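Local structure of tannase (Lactobacillus plantarum, 3WA7) at residues D10-E15 and L45-P50; A28-Q33 and D85-T90; I69-T74 and K137-Y142; G96-A101 and V108-I113. The protein catalyses the hydrolysis of galloyl ester bonds in tannins, releasing gallic acid, and belongs to the alpha/beta-hydrolase family. All coordinates share one frame; numbering follows the deposited sequence.

Contact 1: residues D10-E15 and L45-P50; sequences DWLVPE and LNVFVP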
loop_
_atom_site.group_PDB
_atom_site.type_symbol
_atom_site.label_atom_id
_atom_site.label_comp_id
_atom_site.label_asym_id
_atom_site.label_seq_id
_atom_site.Cartn_x
_atom_site.Cartn_y
_atom_site.Cartn_z
ATOM N N ASP A 10 -19.803 24.010 9.609
ATOM C CA ASP A 10 -19.771 25.343 9.013
ATOM C C ASP A 10 -18.483 25.593 8.242
ATOM O O ASP A 10 -18.400 26.538 7.458
ATOM C CB ASP A 10 -19.949 26.426 10.080
ATOM C CG ASP A 10 -21.389 26.568 10.526
ATOM O OD1 ASP A 10 -22.282 26.545 9.653
ATOM O OD2 ASP A 10 -21.630 26.713 11.742
ATOM N N TRP A 11 -17.479 24.752 8.462
ATOM C CA TRP A 11 -16.214 24.907 7.752
ATOM C C TRP A 11 -16.362 24.467 6.298
ATOM O O TRP A 11 -15.521 24.789 5.459
ATOM C CB TRP A 11 -15.106 24.073 8.398
ATOM C CG TRP A 11 -14.743 24.453 9.802
ATOM C CD1 TRP A 11 -14.885 25.679 10.392
ATOM C CD2 TRP A 11 -14.114 23.610 10.773
ATOM N NE1 TRP A 11 -14.380 25.648 11.675
ATOM C CE2 TRP A 11 -13.900 24.391 11.933
ATOM C CE3 TRP A 11 -13.707 22.268 10.777
ATOM C CZ2 TRP A 11 -13.296 23.873 13.086
ATOM C CZ3 TRP A 11 -13.106 21.752 11.923
ATOM C CH2 TRP A 11 -12.907 22.557 13.062
ATOM N N LEU A 12 -17.429 23.728 6.006
ATOM C CA LEU A 12 -17.685 23.233 4.657
ATOM C C LEU A 12 -18.113 24.347 3.702
ATOM O O LEU A 12 -19.132 25.007 3.920
ATOM C CB LEU A 12 -18.764 22.143 4.693
ATOM C CG LEU A 12 -18.378 20.814 5.351
ATOM C CD1 LEU A 12 -19.617 19.944 5.505
ATOM C CD2 LEU A 12 -17.322 20.108 4.507
ATOM N N VAL A 13 -17.325 24.548 2.649
ATOM C CA VAL A 13 -17.603 25.575 1.651
ATOM C C VAL A 13 -17.856 24.939 0.282
ATOM O O VAL A 13 -17.229 23.940 -0.077
ATOM C CB VAL A 13 -16.432 26.581 1.554
ATOM C CG1 VAL A 13 -16.253 27.289 2.886
ATOM C CG2 VAL A 13 -15.151 25.864 1.171
ATOM N N PRO A 14 -18.780 25.515 -0.501
ATOM C CA PRO A 14 -19.126 25.003 -1.830
ATOM C C PRO A 14 -18.024 25.066 -2.883
ATOM O O PRO A 14 -17.278 26.041 -2.974
ATOM C CB PRO A 14 -20.345 25.839 -2.210
ATOM C CG PRO A 14 -20.051 27.148 -1.558
ATOM C CD PRO A 14 -19.566 26.722 -0.189
ATOM N N GLU A 15 -17.945 24.004 -3.678
ATOM C CA GLU A 15 -16.960 23.877 -4.749
ATOM C C GLU A 15 -17.586 23.026 -5.847
ATOM O O GLU A 15 -18.607 22.376 -5.630
ATOM C CB GLU A 15 -15.709 23.152 -4.237
ATOM C CG GLU A 15 -14.969 23.854 -3.112
ATOM C CD GLU A 15 -13.868 24.762 -3.620
ATOM O OE1 GLU A 15 -14.082 25.439 -4.644
ATOM O OE2 GLU A 15 -12.793 24.803 -2.990
ATOM N N LEU A 45 -5.939 17.341 7.734
ATOM C CA LEU A 45 -6.736 16.552 6.806
ATOM C C LEU A 45 -7.762 17.430 6.108
ATOM O O LEU A 45 -8.085 18.525 6.584
ATOM C CB LEU A 45 -7.415 15.379 7.536
ATOM C CG LEU A 45 -8.357 15.605 8.726
ATOM C CD1 LEU A 45 -9.697 16.142 8.246
ATOM C CD2 LEU A 45 -8.572 14.285 9.457
ATOM N N ASN A 46 -8.233 16.960 4.957
ATOM C CA ASN A 46 -9.232 17.669 4.172
ATOM C C ASN A 46 -10.474 16.796 4.072
ATOM O O ASN A 46 -10.375 15.576 3.936
ATOM C CB ASN A 46 -8.725 17.962 2.757
ATOM C CG ASN A 46 -7.510 18.861 2.739
ATOM O OD1 ASN A 46 -7.334 19.710 3.613
ATOM N ND2 ASN A 46 -6.673 18.699 1.719
ATOM N N VAL A 47 -11.640 17.431 4.129
ATOM C CA VAL A 47 -12.912 16.726 4.045
ATOM C C VAL A 47 -13.688 17.196 2.817
ATOM O O VAL A 47 -13.858 18.396 2.609
ATOM C CB VAL A 47 -13.771 16.996 5.297
ATOM C CG1 VAL A 47 -15.101 16.270 5.188
ATOM C CG2 VAL A 47 -13.023 16.550 6.540
ATOM N N PHE A 48 -14.151 16.247 2.009
ATOM C CA PHE A 48 -14.916 16.572 0.810
ATOM C C PHE A 48 -16.233 15.808 0.839
ATOM O O PHE A 48 -16.257 14.591 1.029
ATOM C CB PHE A 48 -14.103 16.240 -0.438
ATOM C CG PHE A 48 -12.758 16.901 -0.453
ATOM C CD1 PHE A 48 -11.616 16.192 -0.096
ATOM C CD2 PHE A 48 -12.642 18.252 -0.764
ATOM C CE1 PHE A 48 -10.375 16.819 -0.043
ATOM C CE2 PHE A 48 -11.401 18.891 -0.714
ATOM C CZ PHE A 48 -10.266 18.171 -0.352
ATOM N N VAL A 49 -17.325 16.539 0.646
ATOM C CA VAL A 49 -18.657 15.958 0.718
ATOM C C VAL A 49 -19.545 16.276 -0.478
ATOM O O VAL A 49 -19.639 17.428 -0.894
ATOM C CB VAL A 49 -19.383 16.474 1.987
ATOM C CG1 VAL A 49 -20.734 15.793 2.137
ATOM C CG2 VAL A 49 -18.513 16.244 3.220
ATOM N N PRO A 50 -20.201 15.253 -1.051
ATOM C CA PRO A 50 -21.085 15.505 -2.195
ATOM C C PRO A 50 -22.133 16.523 -1.743
ATOM O O PRO A 50 -22.672 16.412 -0.643
ATOM C CB PRO A 50 -21.688 14.131 -2.468
ATOM C CG PRO A 50 -20.540 13.205 -2.114
ATOM C CD PRO A 50 -20.051 13.807 -0.809
#
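L12 meets V47 and V49 in a small buried apolar contact at the antiparallel edge of the main sheet, formed by the first strands of the chain, where one leucine reaches across an intervening strand. The two segments bury 94 Å² between them, and no hydrogen bond joins them. Branch CD2 of L12 makes the nearest approaches: it lies 4.2 Å from V49 CG2, 4.5 Å from V47 CG1 and 4.3 Å from the carbonyl oxygen V47 O. The leucine CG stands anti to the carbonyl carbon (chi1 -69°), which brings the branched end closer to the valines than the CB would suggest. Strand 22-33 runs between strands 13-19 and 44-50, antiparallel to both, and L12 also rests on its A29. Strands 22-33 and 44-50 match the antiparallel start of the alpha/beta-hydrolase sheet, with 13-19 added outside them as an edge strand. V47 and V49 are alternate residues of strand 44-50, so both present their methyls on the face that L12 covers. On that same face L45 packs against Y142 of helix 131-145, whereas F48 points to the other side and touches P86.

Contact 2: residues A28-Q33 and D85-T90; sequences AARNIQ and DPQRVT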
loop_
_atom_site.group_PDB
_atom_site.type_symbol
_atom_site.label_atom_id
_atom_site.label_comp_id
_atom_site.label_asym_id
_atom_site.label_seq_id
_atom_site.Cartn_x
_atom_site.Cartn_y
_atom_site.Cartn_z
ATOM N N ALA A 28 -16.157 21.470 0.738
ATOM C CA ALA A 28 -14.824 21.170 1.237
ATOM C C ALA A 28 -14.482 21.892 2.535
ATOM O O ALA A 28 -14.872 23.040 2.745
ATOM C CB ALA A 28 -13.791 21.521 0.170
ATOM N N ALA A 29 -13.759 21.194 3.404
ATOM C CA ALA A 29 -13.295 21.737 4.677
ATOM C C ALA A 29 -11.843 21.293 4.686
ATOM O O ALA A 29 -11.560 20.097 4.763
ATOM C CB ALA A 29 -14.056 21.121 5.843
ATOM N N ARG A 30 -10.924 22.248 4.601
ATOM C CA ARG A 30 -9.509 21.909 4.521
ATOM C C ARG A 30 -8.603 22.330 5.665
ATOM O O ARG A 30 -8.954 23.169 6.493
ATOM C CB ARG A 30 -8.921 22.479 3.228
ATOM C CG ARG A 30 -9.696 22.153 1.965
ATOM C CD ARG A 30 -8.946 22.696 0.755
ATOM N NE ARG A 30 -9.576 22.368 -0.522
ATOM C CZ ARG A 30 -10.622 23.002 -1.043
ATOM N NH1 ARG A 30 -11.186 24.017 -0.402
ATOM N NH2 ARG A 30 -11.093 22.628 -2.225
ATOM N N ASN A 31 -7.416 21.728 5.665
ATOM C CA ASN A 31 -6.371 21.998 6.640
ATOM C C ASN A 31 -6.838 21.923 8.082
ATOM O O ASN A 31 -6.584 22.822 8.888
ATOM C CB ASN A 31 -5.741 23.359 6.345
ATOM C CG ASN A 31 -5.062 23.394 4.989
ATOM O OD1 ASN A 31 -4.238 22.533 4.678
ATOM N ND2 ASN A 31 -5.403 24.385 4.176
ATOM N N ILE A 32 -7.510 20.823 8.394
ATOM C CA ILE A 32 -8.022 20.574 9.727
ATOM C C ILE A 32 -6.980 19.804 10.536
ATOM O O ILE A 32 -6.597 18.695 10.173
ATOM C CB ILE A 32 -9.319 19.733 9.668
ATOM C CG1 ILE A 32 -10.406 20.508 8.918
ATOM C CG2 ILE A 32 -9.773 19.377 11.077
ATOM C CD1 ILE A 32 -11.646 19.689 8.623
ATOM N N GLN A 33 -6.512 20.407 11.622
ATOM C CA GLN A 33 -5.540 19.758 12.493
ATOM C C GLN A 33 -6.291 18.591 13.132
ATOM O O GLN A 33 -7.316 18.801 13.780
ATOM C CB GLN A 33 -5.080 20.758 13.554
ATOM C CG GLN A 33 -4.068 20.239 14.548
ATOM C CD GLN A 33 -3.635 21.319 15.520
ATOM O OE1 GLN A 33 -3.159 22.381 15.111
ATOM N NE2 GLN A 33 -3.796 21.057 16.811
ATOM N N ASP A 85 -6.598 16.569 -2.573
ATOM C CA ASP A 85 -7.701 17.466 -2.897
ATOM C C ASP A 85 -8.165 17.123 -4.313
ATOM O O ASP A 85 -7.340 16.826 -5.175
ATOM C CB ASP A 85 -7.181 18.907 -2.846
ATOM C CG ASP A 85 -8.282 19.944 -2.916
ATOM O OD1 ASP A 85 -9.029 19.970 -3.914
ATOM O OD2 ASP A 85 -8.381 20.746 -1.965
ATOM N N PRO A 86 -9.486 17.146 -4.569
ATOM C CA PRO A 86 -9.936 16.819 -5.927
ATOM C C PRO A 86 -9.467 17.843 -6.962
ATOM O O PRO A 86 -9.529 17.590 -8.164
ATOM C CB PRO A 86 -11.460 16.776 -5.789
ATOM C CG PRO A 86 -11.733 17.745 -4.679
ATOM C CD PRO A 86 -10.632 17.424 -3.686
ATOM N N GLN A 87 -8.985 18.990 -6.487
ATOM C CA GLN A 87 -8.500 20.044 -7.377
ATOM C C GLN A 87 -6.972 20.109 -7.395
ATOM O O GLN A 87 -6.389 20.994 -8.019
ATOM C CB GLN A 87 -9.070 21.406 -6.958
ATOM C CG GLN A 87 -10.596 21.440 -6.863
ATOM C CD GLN A 87 -11.151 22.834 -6.611
ATOM O OE1 GLN A 87 -10.699 23.552 -5.713
ATOM N NE2 GLN A 87 -12.149 23.221 -7.402
ATOM N N ARG A 88 -6.326 19.172 -6.708
ATOM C CA ARG A 88 -4.869 19.122 -6.662
ATOM C C ARG A 88 -4.349 18.524 -7.969
ATOM O O ARG A 88 -4.956 17.609 -8.524
ATOM C CB ARG A 88 -4.407 18.266 -5.473
ATOM C CG ARG A 88 -2.888 18.102 -5.346
ATOM C CD ARG A 88 -2.529 17.205 -4.159
ATOM N NE ARG A 88 -1.112 16.840 -4.132
ATOM C CZ ARG A 88 -0.146 17.583 -3.601
ATOM N NH1 ARG A 88 -0.429 18.747 -3.037
ATOM N NH2 ARG A 88 1.112 17.162 -3.638
ATOM N N VAL A 89 -3.238 19.054 -8.470
ATOM C CA VAL A 89 -2.655 18.548 -9.710
ATOM C C VAL A 89 -1.180 18.217 -9.516
ATOM O O VAL A 89 -0.570 17.544 -10.343
ATOM C CB VAL A 89 -2.786 19.579 -10.866
ATOM C CG1 VAL A 89 -4.256 19.895 -11.121
ATOM C CG2 VAL A 89 -2.016 20.847 -10.530
ATOM N N THR A 90 -0.617 18.682 -8.406
ATOM C CA THR A 90 0.791 18.456 -8.109
ATOM C C THR A 90 1.087 17.071 -7.543
ATOM O O THR A 90 0.406 16.595 -6.638
ATOM C CB THR A 90 1.314 19.507 -7.107
ATOM O OG1 THR A 90 1.068 20.821 -7.622
ATOM C CG2 THR A 90 2.806 19.329 -6.876
#
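D85 meets R30 through a salt bridge in which one carboxylate oxygen takes most of the load. Its CG, anti to the backbone N (chi1 -169°), carries the carboxylate to the arginine. R30 NE donates to D85 OD2 at 2.5 Å and nearly straight, at 165°; the bond is very short, its exact length doubtful. A second bond to the same oxygen, from R30 NH2 at 3.3 Å, is weak. Guanidinium and carboxylate lie almost in one plane, 1° apart, with D85 OD2 at the edge of the guanidinium, while A28 CB lies over one face, 3.5 Å above its plane and offset toward the rim. R30 NH2 has a second anionic partner in E15. The other oxygen, D85 OD1, uses its anti lone pair to accept from the backbone Q87 N at 2.8 Å. With an alanine here the carboxylate is gone, and R30 NE would probably lose its anionic mate and Q87 N its acceptor. P86 follows, its carbonyl oxygen accepting from Q99 NE2 of helix 95-103. Q87 extends its side chain back toward the arginine, its OE1 lying obliquely 3.6 Å from R30 NH2, too far for a hydrogen bond. At R88 the backbone N bonds to D85 O (3.0 Å), closing a type I beta turn. The Asx turn at D85 thus sits within that beta turn, on a surface loop tied by charge to strand 22-33 of the hydrolase sheet.

Contact 3: residues I69-T74 and K137-Y142; sequences ILMPNT and KAAIRY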
loop_
_atom_site.group_PDB
_atom_site.type_symbol
_atom_site.label_atom_id
_atom_site.label_comp_id
_atom_site.label_asym_id
_atom_site.label_seq_id
_atom_site.Cartn_x
_atom_site.Cartn_y
_atom_site.Cartn_z
ATOM N N ILE A 69 -16.976 6.368 3.681
ATOM C CA ILE A 69 -15.978 7.413 3.843
ATOM C C ILE A 69 -14.654 6.856 3.334
ATOM O O ILE A 69 -14.013 6.036 3.992
ATOM C CB ILE A 69 -15.831 7.847 5.319
ATOM C CG1 ILE A 69 -17.155 8.434 5.818
ATOM C CG2 ILE A 69 -14.718 8.885 5.452
ATOM C CD1 ILE A 69 -17.125 8.875 7.274
ATOM N N LEU A 70 -14.269 7.284 2.137
ATOM C CA LEU A 70 -13.020 6.838 1.529
ATOM C C LEU A 70 -11.892 7.665 2.125
ATOM O O LEU A 70 -11.984 8.892 2.179
ATOM C CB LEU A 70 -13.060 7.054 0.016
ATOM C CG LEU A 70 -11.876 6.513 -0.791
ATOM C CD1 LEU A 70 -11.947 4.992 -0.838
ATOM C CD2 LEU A 70 -11.921 7.081 -2.204
HETATM N N MSE A 71 -10.838 6.997 2.582
HETATM C CA MSE A 71 -9.703 7.695 3.166
HETATM C C MSE A 71 -8.429 7.306 2.434
HETATM O O MSE A 71 -7.701 6.405 2.849
HETATM C CB MSE A 71 -9.594 7.389 4.667
HETATM C CG MSE A 71 -10.771 7.942 5.463
HETATM SE SE MSE A 71 -10.536 7.859 7.384
HETATM C CE MSE A 71 -9.340 9.371 7.608
ATOM N N PRO A 72 -8.155 7.987 1.314
ATOM C CA PRO A 72 -6.970 7.733 0.496
ATOM C C PRO A 72 -5.767 8.474 1.055
ATOM O O PRO A 72 -5.917 9.480 1.747
ATOM C CB PRO A 72 -7.384 8.276 -0.860
ATOM C CG PRO A 72 -8.149 9.518 -0.471
ATOM C CD PRO A 72 -8.993 9.045 0.710
ATOM N N ASN A 73 -4.574 7.971 0.770
ATOM C CA ASN A 73 -3.371 8.655 1.220
ATOM C C ASN A 73 -2.438 8.807 0.026
ATOM O O ASN A 73 -2.530 8.060 -0.950
ATOM C CB ASN A 73 -2.691 7.897 2.368
ATOM C CG ASN A 73 -1.993 6.634 1.911
ATOM O OD1 ASN A 73 -0.977 6.687 1.220
ATOM N ND2 ASN A 73 -2.537 5.485 2.299
ATOM N N THR A 74 -1.543 9.783 0.098
ATOM C CA THR A 74 -0.626 10.038 -1.001
ATOM C C THR A 74 0.795 9.582 -0.695
ATOM O O THR A 74 1.754 10.058 -1.303
ATOM C CB THR A 74 -0.603 11.533 -1.330
ATOM O OG1 THR A 74 -0.218 12.268 -0.161
ATOM C CG2 THR A 74 -1.980 11.994 -1.775
ATOM N N LYS A 137 -3.887 6.403 11.792
ATOM C CA LYS A 137 -4.801 6.044 12.872
ATOM C C LYS A 137 -5.385 7.282 13.544
ATOM O O LYS A 137 -6.565 7.300 13.902
ATOM C CB LYS A 137 -4.084 5.173 13.909
ATOM C CG LYS A 137 -3.873 3.725 13.471
ATOM C CD LYS A 137 -2.909 2.987 14.402
ATOM C CE LYS A 137 -2.833 1.500 14.057
ATOM N NZ LYS A 137 -4.123 0.809 14.337
ATOM N N ALA A 138 -4.562 8.312 13.725
ATOM C CA ALA A 138 -5.037 9.544 14.347
ATOM C C ALA A 138 -6.127 10.157 13.476
ATOM O O ALA A 138 -7.132 10.656 13.984
ATOM C CB ALA A 138 -3.889 10.534 14.518
ATOM N N ALA A 139 -5.924 10.120 12.162
ATOM C CA ALA A 139 -6.905 10.670 11.232
ATOM C C ALA A 139 -8.201 9.869 11.310
ATOM O O ALA A 139 -9.292 10.435 11.289
ATOM C CB ALA A 139 -6.356 10.650 9.810
ATOM N N ILE A 140 -8.082 8.547 11.392
ATOM C CA ILE A 140 -9.257 7.696 11.503
ATOM C C ILE A 140 -9.988 7.999 12.813
ATOM O O ILE A 140 -11.214 8.095 12.836
ATOM C CB ILE A 140 -8.871 6.205 11.462
ATOM C CG1 ILE A 140 -8.281 5.878 10.089
ATOM C CG2 ILE A 140 -10.096 5.330 11.763
ATOM C CD1 ILE A 140 -7.639 4.494 9.998
ATOM N N ARG A 141 -9.243 8.156 13.905
ATOM C CA ARG A 141 -9.878 8.463 15.185
ATOM C C ARG A 141 -10.610 9.800 15.119
ATOM O O ARG A 141 -11.689 9.947 15.690
ATOM C CB ARG A 141 -8.847 8.481 16.319
ATOM C CG ARG A 141 -8.223 7.124 16.547
ATOM C CD ARG A 141 -7.433 7.044 17.839
ATOM N NE ARG A 141 -7.029 5.662 18.067
ATOM C CZ ARG A 141 -6.575 5.184 19.219
ATOM N NH1 ARG A 141 -6.454 5.977 20.275
ATOM N NH2 ARG A 141 -6.251 3.901 19.312
ATOM N N TYR A 142 -10.027 10.769 14.420
ATOM C CA TYR A 142 -10.659 12.079 14.281
ATOM C C TYR A 142 -12.014 11.911 13.597
ATOM O O TYR A 142 -13.019 12.468 14.036
ATOM C CB TYR A 142 -9.793 13.020 13.438
ATOM C CG TYR A 142 -10.428 14.379 13.231
ATOM C CD1 TYR A 142 -10.275 15.394 14.178
ATOM C CD2 TYR A 142 -11.243 14.625 12.124
ATOM C CE1 TYR A 142 -10.922 16.621 14.028
ATOM C CE2 TYR A 142 -11.895 15.846 11.967
ATOM C CZ TYR A 142 -11.733 16.835 12.922
ATOM O OH TYR A 142 -12.397 18.029 12.779
#
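M71, present as selenomethionine because the protein was labelled, reaches from strand 69-72 to A139 and I140 on helix 131-145, and its last two atoms do the touching. The chain runs extended through chi2 and then bends at chi3 (77°). That bend turns the methyl CE alongside the helix backbone, 3.9 Å from A139 CB and 3.8 Å from the carbonyl oxygen A139 O. SE itself lies against the flank of I140, 4.0 Å from its CG1, and the two side chains cross obliquely. These are van der Waals contacts of a flexible, polarisable group. The small A139 leaves the methyl able to settle close to the helix, and the branched I140 bears on the chain just before it. Away from this one side chain the segments do not touch; the side chain of Y142 comes no nearer to the strand segment than 6.9 Å. On the part of the helix away from the strand, K137 and R141 form buried salt bridges to D195, R141 a further one to E182, while A138 packs on L185. N73 ND2, two residues beyond M71, bonds to G165 O, close to what is probably the nucleophile elbow of the enzyme. Within the fold, strand 69-72 lies between strands 107-111 and 157-160, parallel to both; V109 of the former touches M71, and M136 and V143 of helix 131-145, just before and after the segment, also touch M71.

Contact 4: residues G96-A101 and V108-I113; sequences GTIQQA and VVAAGI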
loop_
_atom_site.group_PDB
_atom_site.type_symbol
_atom_site.label_atom_id
_atom_site.label_comp_id
_atom_site.label_asym_id
_atom_site.label_seq_id
_atom_site.Cartn_x
_atom_site.Cartn_y
_atom_site.Cartn_z
ATOM N N GLY A 96 -7.956 12.673 -9.232
ATOM C CA GLY A 96 -8.949 12.094 -10.121
ATOM C C GLY A 96 -9.821 11.080 -9.411
ATOM O O GLY A 96 -11.023 10.994 -9.652
ATOM N N THR A 97 -9.210 10.303 -8.527
ATOM C CA THR A 97 -9.951 9.302 -7.778
ATOM C C THR A 97 -10.946 9.983 -6.844
ATOM O O THR A 97 -12.079 9.529 -6.702
ATOM C CB THR A 97 -8.998 8.419 -6.964
ATOM O OG1 THR A 97 -8.134 7.718 -7.865
ATOM C CG2 THR A 97 -9.777 7.417 -6.120
ATOM N N ILE A 98 -10.525 11.076 -6.211
ATOM C CA ILE A 98 -11.420 11.795 -5.311
ATOM C C ILE A 98 -12.589 12.367 -6.113
ATOM O O ILE A 98 -13.735 12.329 -5.672
ATOM C CB ILE A 98 -10.685 12.940 -4.576
ATOM C CG1 ILE A 98 -9.577 12.355 -3.692
ATOM C CG2 ILE A 98 -11.674 13.730 -3.722
ATOM C CD1 ILE A 98 -8.771 13.398 -2.927
ATOM N N GLN A 99 -12.296 12.897 -7.297
ATOM C CA GLN A 99 -13.342 13.447 -8.148
ATOM C C GLN A 99 -14.395 12.378 -8.436
ATOM O O GLN A 99 -15.593 12.602 -8.257
ATOM C CB GLN A 99 -12.744 13.949 -9.462
ATOM C CG GLN A 99 -11.905 15.207 -9.324
ATOM C CD GLN A 99 -11.253 15.610 -10.632
ATOM O OE1 GLN A 99 -11.635 15.128 -11.699
ATOM N NE2 GLN A 99 -10.271 16.502 -10.559
ATOM N N GLN A 100 -13.937 11.212 -8.880
ATOM C CA GLN A 100 -14.837 10.110 -9.200
ATOM C C GLN A 100 -15.566 9.582 -7.969
ATOM O O GLN A 100 -16.719 9.153 -8.052
ATOM C CB GLN A 100 -14.053 8.974 -9.865
ATOM C CG GLN A 100 -13.510 9.320 -11.247
ATOM C CD GLN A 100 -14.603 9.726 -12.215
ATOM O OE1 GLN A 100 -15.640 9.070 -12.309
ATOM N NE2 GLN A 100 -14.372 10.809 -12.952
ATOM N N ALA A 101 -14.891 9.615 -6.825
ATOM C CA ALA A 101 -15.482 9.139 -5.579
ATOM C C ALA A 101 -16.658 10.028 -5.173
ATOM O O ALA A 101 -17.696 9.538 -4.738
ATOM C CB ALA A 101 -14.426 9.124 -4.473
ATOM N N VAL A 108 -15.141 11.886 1.241
ATOM C CA VAL A 108 -13.706 11.637 1.197
ATOM C C VAL A 108 -12.952 12.442 2.243
ATOM O O VAL A 108 -13.097 13.661 2.334
ATOM C CB VAL A 108 -13.108 11.974 -0.197
ATOM C CG1 VAL A 108 -11.603 11.685 -0.207
ATOM C CG2 VAL A 108 -13.812 11.169 -1.281
ATOM N N VAL A 109 -12.165 11.747 3.054
ATOM C CA VAL A 109 -11.349 12.414 4.057
ATOM C C VAL A 109 -9.918 12.058 3.679
ATOM O O VAL A 109 -9.500 10.905 3.785
ATOM C CB VAL A 109 -11.678 11.929 5.486
ATOM C CG1 VAL A 109 -10.733 12.591 6.491
ATOM C CG2 VAL A 109 -13.121 12.288 5.828
ATOM N N ALA A 110 -9.185 13.057 3.197
ATOM C CA ALA A 110 -7.806 12.870 2.766
ATOM C C ALA A 110 -6.864 13.486 3.786
ATOM O O ALA A 110 -6.754 14.708 3.886
ATOM C CB ALA A 110 -7.602 13.515 1.402
ATOM N N ALA A 111 -6.180 12.631 4.536
ATOM C CA ALA A 111 -5.270 13.100 5.572
ATOM C C ALA A 111 -3.808 13.164 5.145
ATOM O O ALA A 111 -3.333 12.325 4.378
ATOM C CB ALA A 111 -5.408 12.217 6.811
ATOM N N GLY A 112 -3.108 14.182 5.642
ATOM C CA GLY A 112 -1.691 14.331 5.358
ATOM C C GLY A 112 -0.995 13.383 6.316
ATOM O O GLY A 112 -1.397 13.271 7.476
ATOM N N ILE A 113 0.046 12.707 5.842
ATOM C CA ILE A 113 0.763 11.720 6.643
ATOM C C ILE A 113 2.270 11.970 6.686
ATOM O O ILE A 113 2.897 12.182 5.652
ATOM C CB ILE A 113 0.527 10.300 6.055
ATOM C CG1 ILE A 113 -0.975 10.010 5.982
ATOM C CG2 ILE A 113 1.254 9.254 6.885
ATOM C CD1 ILE A 113 -1.663 9.954 7.337
#
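No ring, amide or other flat side chain takes part where I98 and A101 meet V108 and A110; the two faces in question are those of the strand in its sheet. One face of strand 107-111 carries V108 and A110 and receives helix 95-103. The other carries V109 and A111, which pack on V143 and A139 of helix 131-145, and along its edges the strand is hydrogen-bonded to strands 44-50 and 69-72. This is the beta-alpha-beta unit of strand 69-72, helix 95-103 and strand 107-111, part of the layered alpha/beta-hydrolase fold. Helix and strand segments run nearly antiparallel, at 159°, with axes 10.0 Å apart at their closest. Most of the contact is carried by V108, both of whose methyls touch I98, CG2 reaching A101 as well. CG1, placed anti to the backbone N (chi1 -179°), lies 4.1 Å from I98 CG2 and equally near I98 CG1. I98 CG2 thus has both valine methyls as neighbours. With an alanine in place of V108 both methyls are lost, and a gap would probably open beneath I98 and A101. Further along the strand the contact thins, with I98 CD1 just reaching A110 CB at 4.5 Å. D84 and P86 also touch I98, while F461 of helix 457-468 reaches A101 on the helix. The tightest approach in the contact is between two methyl groups, A101 CB and V108 CG2, at 3.8 Å.

Three of these contacts are buried and apolar, and one is a charged contact at the surface, a worked example of how chemistry follows place in a fold. Contacts 3 and 4 hold opposite faces of the central sheet: contact 3 meets helix 131-145 and contact 4 meets helix 95-103, and their strands are neighbours joined by L70 O and V109 N. Contact 1 extends the hydrophobic packing to the antiparallel edge, where the backbones of N46 and F48 bond to strand 107-111 of contact 4. Contact 2 relies instead on an ion pair and a turn, yet its strand 22-33 is the one that lies between the two strands of contact 1.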